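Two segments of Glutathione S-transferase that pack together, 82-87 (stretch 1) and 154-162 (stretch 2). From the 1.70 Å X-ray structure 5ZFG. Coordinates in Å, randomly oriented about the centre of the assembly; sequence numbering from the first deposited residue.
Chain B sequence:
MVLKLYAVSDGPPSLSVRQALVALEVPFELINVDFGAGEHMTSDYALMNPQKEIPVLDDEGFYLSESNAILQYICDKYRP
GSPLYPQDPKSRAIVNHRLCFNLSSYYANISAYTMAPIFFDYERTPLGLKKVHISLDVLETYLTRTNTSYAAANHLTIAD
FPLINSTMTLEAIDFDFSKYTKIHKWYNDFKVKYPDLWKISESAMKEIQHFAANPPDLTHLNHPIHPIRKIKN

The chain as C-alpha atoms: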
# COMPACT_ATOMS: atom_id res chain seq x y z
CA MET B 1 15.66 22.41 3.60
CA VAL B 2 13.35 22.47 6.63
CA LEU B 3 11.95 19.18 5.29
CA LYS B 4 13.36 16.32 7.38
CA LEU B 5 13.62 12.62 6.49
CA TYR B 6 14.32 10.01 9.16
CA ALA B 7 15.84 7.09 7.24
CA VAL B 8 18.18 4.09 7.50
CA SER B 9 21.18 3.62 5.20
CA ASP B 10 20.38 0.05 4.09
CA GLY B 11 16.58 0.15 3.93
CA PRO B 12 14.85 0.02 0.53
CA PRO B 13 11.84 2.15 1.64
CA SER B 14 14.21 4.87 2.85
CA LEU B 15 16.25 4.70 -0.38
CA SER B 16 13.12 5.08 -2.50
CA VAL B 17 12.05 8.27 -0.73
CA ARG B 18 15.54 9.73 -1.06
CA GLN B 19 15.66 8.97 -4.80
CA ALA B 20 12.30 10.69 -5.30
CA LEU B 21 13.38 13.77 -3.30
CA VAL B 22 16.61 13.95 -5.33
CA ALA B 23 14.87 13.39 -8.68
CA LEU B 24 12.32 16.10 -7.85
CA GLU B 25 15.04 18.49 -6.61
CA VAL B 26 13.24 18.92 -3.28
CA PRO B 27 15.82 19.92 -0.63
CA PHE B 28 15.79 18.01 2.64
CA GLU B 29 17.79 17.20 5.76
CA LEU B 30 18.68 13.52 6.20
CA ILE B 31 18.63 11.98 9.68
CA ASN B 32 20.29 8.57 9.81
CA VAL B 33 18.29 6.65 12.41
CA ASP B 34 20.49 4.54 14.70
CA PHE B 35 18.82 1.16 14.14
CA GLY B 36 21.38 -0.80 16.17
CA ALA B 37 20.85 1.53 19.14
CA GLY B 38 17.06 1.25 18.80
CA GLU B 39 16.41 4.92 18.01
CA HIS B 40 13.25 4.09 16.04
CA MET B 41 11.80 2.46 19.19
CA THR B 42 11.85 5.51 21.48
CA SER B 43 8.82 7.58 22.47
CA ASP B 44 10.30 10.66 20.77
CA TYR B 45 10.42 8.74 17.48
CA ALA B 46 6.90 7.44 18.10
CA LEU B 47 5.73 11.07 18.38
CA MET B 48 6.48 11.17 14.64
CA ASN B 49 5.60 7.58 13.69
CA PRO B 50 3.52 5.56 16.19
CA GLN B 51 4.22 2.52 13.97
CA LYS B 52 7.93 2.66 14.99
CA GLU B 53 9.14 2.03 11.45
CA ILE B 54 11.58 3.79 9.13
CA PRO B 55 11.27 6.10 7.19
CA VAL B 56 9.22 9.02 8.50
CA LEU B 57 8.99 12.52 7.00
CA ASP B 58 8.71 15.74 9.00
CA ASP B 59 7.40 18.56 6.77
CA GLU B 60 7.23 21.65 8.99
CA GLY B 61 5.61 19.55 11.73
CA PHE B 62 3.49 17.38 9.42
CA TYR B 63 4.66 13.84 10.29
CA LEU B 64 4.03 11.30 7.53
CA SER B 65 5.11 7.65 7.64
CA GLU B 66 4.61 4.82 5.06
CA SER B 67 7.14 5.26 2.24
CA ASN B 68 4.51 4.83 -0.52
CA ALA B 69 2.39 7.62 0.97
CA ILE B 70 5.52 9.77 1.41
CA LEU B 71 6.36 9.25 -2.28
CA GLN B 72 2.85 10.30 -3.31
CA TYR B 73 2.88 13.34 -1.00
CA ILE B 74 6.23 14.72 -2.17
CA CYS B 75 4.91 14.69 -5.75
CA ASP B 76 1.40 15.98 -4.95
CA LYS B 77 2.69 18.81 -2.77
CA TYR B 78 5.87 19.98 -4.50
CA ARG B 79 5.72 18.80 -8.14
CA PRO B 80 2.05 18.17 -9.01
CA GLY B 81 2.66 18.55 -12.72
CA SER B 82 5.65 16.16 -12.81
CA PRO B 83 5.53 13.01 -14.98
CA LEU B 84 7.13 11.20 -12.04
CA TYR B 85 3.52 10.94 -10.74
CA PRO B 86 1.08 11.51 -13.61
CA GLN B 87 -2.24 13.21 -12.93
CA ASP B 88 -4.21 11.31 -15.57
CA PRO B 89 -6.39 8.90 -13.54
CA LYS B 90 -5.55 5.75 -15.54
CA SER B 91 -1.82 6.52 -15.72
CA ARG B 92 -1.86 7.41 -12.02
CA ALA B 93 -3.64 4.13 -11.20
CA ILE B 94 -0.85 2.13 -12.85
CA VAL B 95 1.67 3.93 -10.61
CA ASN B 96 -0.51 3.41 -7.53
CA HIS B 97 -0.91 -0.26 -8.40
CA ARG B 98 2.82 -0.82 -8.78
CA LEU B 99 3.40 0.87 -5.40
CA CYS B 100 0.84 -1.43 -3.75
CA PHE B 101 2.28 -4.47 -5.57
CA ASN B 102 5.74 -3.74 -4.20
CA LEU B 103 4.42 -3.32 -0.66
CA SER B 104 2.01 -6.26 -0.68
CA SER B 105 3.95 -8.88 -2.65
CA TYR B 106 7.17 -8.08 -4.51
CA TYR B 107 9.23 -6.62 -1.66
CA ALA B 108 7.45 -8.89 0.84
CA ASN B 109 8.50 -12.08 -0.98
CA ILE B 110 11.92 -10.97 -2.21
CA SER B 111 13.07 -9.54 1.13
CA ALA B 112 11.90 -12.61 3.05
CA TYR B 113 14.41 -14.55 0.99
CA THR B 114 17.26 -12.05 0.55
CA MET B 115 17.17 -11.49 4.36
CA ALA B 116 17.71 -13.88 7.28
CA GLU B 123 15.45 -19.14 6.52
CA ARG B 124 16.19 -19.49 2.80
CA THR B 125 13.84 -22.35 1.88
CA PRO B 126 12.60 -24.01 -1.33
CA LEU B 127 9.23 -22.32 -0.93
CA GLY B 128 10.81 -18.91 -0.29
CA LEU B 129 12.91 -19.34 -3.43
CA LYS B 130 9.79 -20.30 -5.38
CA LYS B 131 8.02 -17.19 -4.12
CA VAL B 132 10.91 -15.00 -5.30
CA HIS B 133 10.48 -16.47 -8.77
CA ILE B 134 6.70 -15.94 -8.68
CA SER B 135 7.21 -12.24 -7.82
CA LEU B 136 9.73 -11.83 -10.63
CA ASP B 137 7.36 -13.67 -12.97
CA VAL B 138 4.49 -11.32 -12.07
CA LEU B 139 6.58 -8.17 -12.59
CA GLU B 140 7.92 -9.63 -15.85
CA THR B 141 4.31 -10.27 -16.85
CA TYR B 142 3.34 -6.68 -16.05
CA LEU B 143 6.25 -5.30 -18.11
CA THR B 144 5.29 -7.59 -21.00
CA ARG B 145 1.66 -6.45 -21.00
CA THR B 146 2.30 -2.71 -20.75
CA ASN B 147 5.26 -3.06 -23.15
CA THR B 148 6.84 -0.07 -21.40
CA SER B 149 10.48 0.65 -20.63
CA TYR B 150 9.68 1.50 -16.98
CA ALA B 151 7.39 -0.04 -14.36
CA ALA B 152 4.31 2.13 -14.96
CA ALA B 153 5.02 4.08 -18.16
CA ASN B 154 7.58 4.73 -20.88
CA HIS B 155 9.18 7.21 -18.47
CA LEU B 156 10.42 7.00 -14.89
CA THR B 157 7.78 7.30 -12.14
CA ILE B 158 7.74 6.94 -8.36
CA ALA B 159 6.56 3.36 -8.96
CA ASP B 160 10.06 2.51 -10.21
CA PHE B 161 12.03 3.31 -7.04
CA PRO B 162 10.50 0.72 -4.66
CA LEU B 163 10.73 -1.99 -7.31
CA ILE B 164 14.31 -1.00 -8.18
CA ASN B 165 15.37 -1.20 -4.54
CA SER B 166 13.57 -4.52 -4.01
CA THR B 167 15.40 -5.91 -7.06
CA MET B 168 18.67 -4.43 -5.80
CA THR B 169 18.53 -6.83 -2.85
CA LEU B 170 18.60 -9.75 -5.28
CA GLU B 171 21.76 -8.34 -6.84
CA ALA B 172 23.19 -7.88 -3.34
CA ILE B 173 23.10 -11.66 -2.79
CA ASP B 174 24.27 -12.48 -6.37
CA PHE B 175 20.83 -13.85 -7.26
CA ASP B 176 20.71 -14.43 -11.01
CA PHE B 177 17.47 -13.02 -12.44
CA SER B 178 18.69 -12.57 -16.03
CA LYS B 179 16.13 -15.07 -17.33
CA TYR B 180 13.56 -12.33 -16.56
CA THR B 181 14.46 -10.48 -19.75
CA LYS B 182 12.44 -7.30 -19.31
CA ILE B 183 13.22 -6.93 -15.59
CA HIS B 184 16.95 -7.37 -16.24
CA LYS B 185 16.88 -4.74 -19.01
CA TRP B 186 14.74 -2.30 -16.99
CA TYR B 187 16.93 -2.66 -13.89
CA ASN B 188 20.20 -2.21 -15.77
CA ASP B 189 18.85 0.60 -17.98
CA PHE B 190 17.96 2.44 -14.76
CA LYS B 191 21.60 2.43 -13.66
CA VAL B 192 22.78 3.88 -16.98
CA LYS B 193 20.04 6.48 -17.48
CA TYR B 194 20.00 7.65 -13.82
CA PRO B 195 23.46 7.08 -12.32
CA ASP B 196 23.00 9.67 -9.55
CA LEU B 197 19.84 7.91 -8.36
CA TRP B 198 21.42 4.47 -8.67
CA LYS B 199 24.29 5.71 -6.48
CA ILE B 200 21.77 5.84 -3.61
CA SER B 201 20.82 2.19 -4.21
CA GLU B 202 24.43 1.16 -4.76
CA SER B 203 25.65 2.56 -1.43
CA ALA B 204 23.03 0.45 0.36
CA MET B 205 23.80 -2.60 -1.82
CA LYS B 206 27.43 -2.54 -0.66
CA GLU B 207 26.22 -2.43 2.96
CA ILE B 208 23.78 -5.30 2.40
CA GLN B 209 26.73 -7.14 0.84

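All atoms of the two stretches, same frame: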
# COMPACT_ATOMS: atom_id res chain seq x y z
N SER B 82 4.52 16.95 -12.33
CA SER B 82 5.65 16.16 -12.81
C SER B 82 5.19 14.81 -13.37
O SER B 82 4.31 14.16 -12.80
CB SER B 82 6.66 15.91 -11.69
OG SER B 82 7.63 14.95 -12.10
N PRO B 83 5.81 14.36 -14.47
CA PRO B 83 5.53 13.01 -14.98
C PRO B 83 5.99 11.90 -14.06
O PRO B 83 5.64 10.74 -14.31
CB PRO B 83 6.30 12.97 -16.31
CG PRO B 83 6.63 14.39 -16.63
CD PRO B 83 6.78 15.07 -15.31
N LEU B 84 6.77 12.22 -13.02
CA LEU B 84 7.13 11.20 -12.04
C LEU B 84 5.90 10.67 -11.30
O LEU B 84 5.95 9.57 -10.74
CB LEU B 84 8.14 11.77 -11.05
CG LEU B 84 9.08 10.84 -10.27
CD1 LEU B 84 10.04 10.08 -11.18
CD2 LEU B 84 9.88 11.63 -9.26
N TYR B 85 4.80 11.42 -11.30
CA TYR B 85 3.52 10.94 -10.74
C TYR B 85 2.40 11.55 -11.57
O TYR B 85 1.83 12.59 -11.21
CB TYR B 85 3.39 11.32 -9.26
CG TYR B 85 2.29 10.60 -8.48
CD1 TYR B 85 1.82 9.34 -8.87
CD2 TYR B 85 1.74 11.18 -7.35
CE1 TYR B 85 0.82 8.68 -8.14
CE2 TYR B 85 0.75 10.53 -6.60
CZ TYR B 85 0.29 9.28 -7.00
OH TYR B 85 -0.70 8.68 -6.25
N PRO B 86 2.05 10.92 -12.69
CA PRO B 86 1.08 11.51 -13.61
C PRO B 86 -0.26 11.79 -12.95
O PRO B 86 -0.70 11.08 -12.04
CB PRO B 86 0.94 10.45 -14.71
CG PRO B 86 2.18 9.63 -14.63
CD PRO B 86 2.56 9.62 -13.18
N GLN B 87 -0.93 12.82 -13.45
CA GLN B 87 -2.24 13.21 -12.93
C GLN B 87 -3.39 12.53 -13.65
O GLN B 87 -4.49 12.48 -13.11
CB GLN B 87 -2.41 14.73 -13.00
CG GLN B 87 -1.37 15.48 -12.18
CD GLN B 87 -1.43 16.98 -12.39
OE1 GLN B 87 -1.89 17.72 -11.51
NE2 GLN B 87 -0.97 17.44 -13.55
N ASN B 154 6.36 4.66 -20.09
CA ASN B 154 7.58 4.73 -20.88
C ASN B 154 8.55 5.77 -20.36
O ASN B 154 9.54 6.06 -21.03
CB ASN B 154 7.24 5.01 -22.34
CG ASN B 154 7.00 3.75 -23.12
OD1 ASN B 154 7.65 2.72 -22.88
ND2 ASN B 154 6.05 3.80 -24.05
N HIS B 155 8.27 6.32 -19.18
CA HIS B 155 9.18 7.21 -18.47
C HIS B 155 9.22 6.80 -17.00
O HIS B 155 8.33 6.09 -16.51
CB HIS B 155 8.74 8.67 -18.60
CG HIS B 155 7.40 8.95 -18.01
ND1 HIS B 155 6.24 8.92 -18.75
CD2 HIS B 155 7.02 9.26 -16.75
CE1 HIS B 155 5.21 9.19 -17.97
NE2 HIS B 155 5.66 9.41 -16.75
N LEU B 156 10.25 7.28 -16.31
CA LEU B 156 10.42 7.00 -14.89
C LEU B 156 9.27 7.59 -14.07
O LEU B 156 8.82 8.71 -14.32
CB LEU B 156 11.75 7.58 -14.40
CG LEU B 156 12.25 7.16 -13.01
CD1 LEU B 156 12.78 5.74 -13.01
CD2 LEU B 156 13.29 8.13 -12.44
N THR B 157 8.77 6.81 -13.10
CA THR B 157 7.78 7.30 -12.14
C THR B 157 8.17 6.86 -10.74
O THR B 157 9.08 6.05 -10.55
CB THR B 157 6.36 6.79 -12.46
OG1 THR B 157 6.31 5.37 -12.30
CG2 THR B 157 5.91 7.17 -13.88
N ILE B 158 7.45 7.37 -9.73
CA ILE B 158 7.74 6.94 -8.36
C ILE B 158 7.51 5.44 -8.18
O ILE B 158 8.01 4.86 -7.22
CB ILE B 158 6.94 7.72 -7.29
CG1 ILE B 158 5.42 7.63 -7.49
CG2 ILE B 158 7.42 9.19 -7.17
CD1 ILE B 158 4.61 8.28 -6.34
N ALA B 159 6.74 4.80 -9.07
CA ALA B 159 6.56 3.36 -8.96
C ALA B 159 7.87 2.61 -9.18
O ALA B 159 8.04 1.49 -8.68
CB ALA B 159 5.51 2.89 -9.98
N ASP B 160 8.82 3.21 -9.90
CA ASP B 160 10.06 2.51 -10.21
C ASP B 160 10.94 2.33 -8.98
O ASP B 160 11.55 1.27 -8.81
CB ASP B 160 10.82 3.26 -11.30
CG ASP B 160 10.18 3.08 -12.64
OD1 ASP B 160 10.27 1.95 -13.16
OD2 ASP B 160 9.54 4.05 -13.12
N PHE B 161 11.04 3.35 -8.12
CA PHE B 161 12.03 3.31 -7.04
C PHE B 161 11.82 2.14 -6.09
O PHE B 161 12.80 1.43 -5.82
CB PHE B 161 12.07 4.64 -6.27
CG PHE B 161 12.34 5.84 -7.12
CD1 PHE B 161 13.42 5.86 -7.99
CD2 PHE B 161 11.49 6.94 -7.07
CE1 PHE B 161 13.65 6.97 -8.81
CE2 PHE B 161 11.71 8.06 -7.87
CZ PHE B 161 12.80 8.07 -8.74
N PRO B 162 10.62 1.88 -5.56
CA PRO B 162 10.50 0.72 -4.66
C PRO B 162 10.82 -0.58 -5.36
O PRO B 162 11.48 -1.44 -4.75
CB PRO B 162 9.03 0.80 -4.18
CG PRO B 162 8.67 2.28 -4.34
CD PRO B 162 9.37 2.65 -5.61

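Two backbone carbonyls of stretch 1 carry the polar part of this contact. The stronger bond runs from Ile 158 N to Leu 84 O, 2.8 Å at 155°, beside the closest CA pair of the two stretches, with Leu 84 CA 4.0 Å from Thr 157 CA. The second is side chain to backbone: His 155 NE2 donates to Pro 83 O, also 2.8 Å, but at 128° it is weak. The imidazole, with chi1 in p, presents its edge to that carbonyl, and Pro 86 CG lies near the same ring plane, 4.1 Å from His 155 NE2. The imidazole reaches Pro 83 O from a partly exposed position, with NE2 as the donor.

Both carbonyls are offered by a chain already folded on itself. Ser 82 to Tyr 85 form a type I turn, closed by Tyr 85 N to Ser 82 O at 3.2 Å, and Ser 82 OG accepts from Leu 84 N at 3.0 Å. Ser 82 OG thus pairs with the amide of Leu 84, a buried residue, while the carbonyl of the same residue faces stretch 2.

Local bonds accompany the turn that leads into the helix. Thr 157 N donates to Asp 160 OD2 (2.9 Å), Asp 160 N to Thr 157 O (2.9 Å), and Thr 157 OG1 accepts a weak capping bond from Ala 159 N (3.3 Å). Thr 157 uses OG1 in the cap, while Thr 157 CG2 lies 4.2 Å from Pro 86 CD and 3.6 Å from Pro 83 O.

The apolar part centres on Leu 84, which has 106 Å² covered by stretch 2, the largest share of any residue in the 371 Å² interface. Its CA-to-CB bond points away, yet the t, p rotamer brings the end of the side chain nearer. Leu 84 CD1 lies 4.0 Å from Leu 156 CD2 and 4.2 Å from Phe 161 CZ, and Leu 84 CG is 3.9 Å from Ile 158 CG2. A branched aliphatic end suits a pocket lined by three apolar side chains.

Ile 158 also serves Tyr 85. While CG2 meets Leu 84, the other branch extends with chi2 in t, placing Ile 158 CD1 over the face of the Tyr 85 ring, 4.0 Å from its centroid and 14° off the normal, a CH-pi contact. The tyrosine ring is buried, but its OH is hydrogen-bonded elsewhere in the structure, so no polar group is stranded.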